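Local structure of Atg1 tMIT (Kluyveromyces marxianus, 4P1N) at residues Asp190-Ile195 / Trp221-Leu226. The protein is the tandem MIT region of Atg1, a serine/threonine protein kinase required for autophagosome formation and for cytoplasm-to-vacuole transport. Residues are numbered along the deposited sequence; the frame is centred on the assembly and turned at random.
Sequences DRALDI and WMLEIL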
loop_
_atom_site.group_PDB
_atom_site.type_symbol
_atom_site.label_atom_id
_atom_site.label_comp_id
_atom_site.label_asym_id
_atom_site.label_seq_id
_atom_site.Cartn_x
_atom_site.Cartn_y
_atom_site.Cartn_z
ATOM N N ASP B 190 13.253 2.442 22.289
ATOM C CA ASP B 190 12.326 2.258 23.424
ATOM C C ASP B 190 11.053 1.546 23.023
ATOM O O ASP B 190 10.581 0.658 23.740
ATOM C CB ASP B 190 11.940 3.599 24.054
ATOM C CG ASP B 190 13.119 4.305 24.702
ATOM O OD1 ASP B 190 14.150 3.649 24.899
ATOM O OD2 ASP B 190 13.038 5.511 25.007
ATOM N N ARG B 191 10.495 1.939 21.874
ATOM C CA ARG B 191 9.249 1.362 21.429
ATOM C C ARG B 191 9.440 -0.112 21.058
ATOM O O ARG B 191 8.632 -0.966 21.437
ATOM C CB ARG B 191 8.692 2.151 20.250
ATOM C CG ARG B 191 7.418 1.567 19.625
ATOM C CD ARG B 191 6.301 1.533 20.656
ATOM N NE ARG B 191 5.073 1.066 20.035
ATOM C CZ ARG B 191 4.053 0.535 20.698
ATOM N NH1 ARG B 191 4.101 0.432 22.026
ATOM N NH2 ARG B 191 2.979 0.112 20.029
ATOM N N ALA B 192 10.505 -0.430 20.342
ATOM C CA ALA B 192 10.768 -1.840 19.980
ATOM C C ALA B 192 10.949 -2.761 21.214
ATOM O O ALA B 192 10.475 -3.882 21.230
ATOM C CB ALA B 192 11.982 -1.944 19.093
ATOM N N LEU B 193 11.674 -2.286 22.213
ATOM C CA LEU B 193 11.928 -3.053 23.432
ATOM C C LEU B 193 10.672 -3.168 24.302
ATOM O O LEU B 193 10.443 -4.218 24.886
ATOM C CB LEU B 193 13.092 -2.443 24.230
ATOM C CG LEU B 193 14.491 -2.950 23.821
ATOM C CD1 LEU B 193 14.688 -3.130 22.332
ATOM C CD2 LEU B 193 15.604 -2.059 24.333
ATOM N N ASP B 194 9.845 -2.118 24.367
ATOM C CA ASP B 194 8.535 -2.229 25.036
ATOM C C ASP B 194 7.654 -3.291 24.400
ATOM O O ASP B 194 7.028 -4.067 25.089
ATOM C CB ASP B 194 7.746 -0.923 24.959
ATOM C CG ASP B 194 8.319 0.172 25.795
ATOM O OD1 ASP B 194 9.070 -0.084 26.757
ATOM O OD2 ASP B 194 7.994 1.323 25.477
ATOM N N ILE B 195 7.581 -3.295 23.076
ATOM C CA ILE B 195 6.762 -4.272 22.368
ATOM C C ILE B 195 7.230 -5.701 22.663
ATOM O O ILE B 195 6.393 -6.571 22.909
ATOM C CB ILE B 195 6.754 -4.057 20.849
ATOM C CG1 ILE B 195 5.997 -2.767 20.506
ATOM C CG2 ILE B 195 6.065 -5.240 20.161
ATOM C CD1 ILE B 195 6.274 -2.249 19.108
ATOM N N TRP B 221 11.740 -5.670 13.025
ATOM C CA TRP B 221 11.709 -4.729 11.905
ATOM C C TRP B 221 12.181 -3.358 12.346
ATOM O O TRP B 221 12.985 -2.740 11.672
ATOM C CB TRP B 221 10.329 -4.592 11.310
ATOM C CG TRP B 221 9.833 -5.781 10.610
ATOM C CD1 TRP B 221 8.654 -6.440 10.869
ATOM C CD2 TRP B 221 10.424 -6.441 9.481
ATOM N NE1 TRP B 221 8.486 -7.460 9.977
ATOM C CE2 TRP B 221 9.554 -7.484 9.113
ATOM C CE3 TRP B 221 11.567 -6.222 8.727
ATOM C CZ2 TRP B 221 9.802 -8.312 8.052
ATOM C CZ3 TRP B 221 11.840 -7.068 7.660
ATOM C CH2 TRP B 221 10.959 -8.107 7.334
ATOM N N MET B 222 11.709 -2.911 13.506
ATOM C CA MET B 222 12.062 -1.580 14.048
ATOM C C MET B 222 13.525 -1.421 14.295
ATOM O O MET B 222 14.118 -0.445 13.855
ATOM C CB MET B 222 11.298 -1.285 15.333
ATOM C CG MET B 222 9.809 -1.135 15.064
ATOM S SD MET B 222 8.876 -0.674 16.539
ATOM C CE MET B 222 9.406 0.986 16.805
ATOM N N LEU B 223 14.131 -2.388 14.981
ATOM C CA LEU B 223 15.548 -2.325 15.284
ATOM C C LEU B 223 16.432 -2.500 14.060
ATOM O O LEU B 223 17.556 -1.965 14.021
ATOM C CB LEU B 223 15.929 -3.375 16.359
ATOM C CG LEU B 223 15.334 -3.202 17.743
ATOM C CD1 LEU B 223 15.670 -4.397 18.633
ATOM C CD2 LEU B 223 15.838 -1.919 18.368
ATOM N N GLU B 224 15.986 -3.268 13.074
ATOM C CA GLU B 224 16.778 -3.390 11.834
ATOM C C GLU B 224 16.912 -2.067 11.120
ATOM O O GLU B 224 17.929 -1.779 10.519
ATOM C CB GLU B 224 16.203 -4.428 10.883
ATOM C CG GLU B 224 16.760 -5.803 11.176
ATOM C CD GLU B 224 15.829 -6.911 10.773
ATOM O OE1 GLU B 224 15.790 -7.905 11.521
ATOM O OE2 GLU B 224 15.146 -6.782 9.729
ATOM N N ILE B 225 15.885 -1.233 11.233
ATOM C CA ILE B 225 15.952 0.088 10.673
ATOM C C ILE B 225 17.191 0.811 11.204
ATOM O O ILE B 225 17.905 1.468 10.450
ATOM C CB ILE B 225 14.654 0.867 10.959
ATOM C CG1 ILE B 225 13.533 0.279 10.113
ATOM C CG2 ILE B 225 14.826 2.353 10.654
ATOM C CD1 ILE B 225 12.152 0.654 10.616
ATOM N N LEU B 226 17.454 0.646 12.494
ATOM C CA LEU B 226 18.546 1.328 13.155
ATOM C C LEU B 226 19.915 0.747 12.828
ATOM O O LEU B 226 20.915 1.403 13.056
ATOM C CB LEU B 226 18.341 1.287 14.654
ATOM C CG LEU B 226 17.040 1.875 15.213
ATOM C CD1 LEU B 226 17.069 1.868 16.727
ATOM C CD2 LEU B 226 16.875 3.300 14.690
#
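Met-222 and Leu-223 of segment 221-226 both pack on the methyl of Ala-192 in segment 190-195, a small residue that lets two antiparallel helices come close. Along the second segment the contact begins at Met-222, with Met-222 CA 6.1 Å from Ala-192 CA. With CG anti to its carbonyl carbon, Met-222 sets its own CB 3.9 Å from Ala-192 CB. The chain runs extended through chi2 and then bends at chi3 (70°), so that Met-222 CE turns onto the aliphatic part of Arg-191, 3.5 Å from Arg-191 CG. On the way Met-222 SD passes Ile-195 CD1 at 4.0 Å, the two side chains crossing at about a right angle. Within the two segments Arg-191 meets the methionine with CB and CG alone; its guanidinium has Ile-195 CG1 over the centre of one face, and NH1 pairs with an acidic side chain of another protein's chain. Leu-223 comes next and meets the same alanine methyl, Leu-223 CG lying 3.8 Å from Ala-192 CB and CD2 also touching it. Leu-223 CD1 reaches Leu-193 CD1, methyl to methyl at 4.0 Å. Beyond the pair, Met-222 leans on Val-23 of helix 10-33, Leu-223 packs against Ile-256, Val-260 and Ile-263 of helix 250-273, and Leu-226 touches Ile-188 of helix 184-204. The segment axes approach to 9.3 Å, their N-to-C directions 151° apart. This buried apolar seam joins the first hairpin, 184-204 and 209-227, which with 250-273 is consistent with the three-helix bundle of an MIT domain, here the second of the tandem.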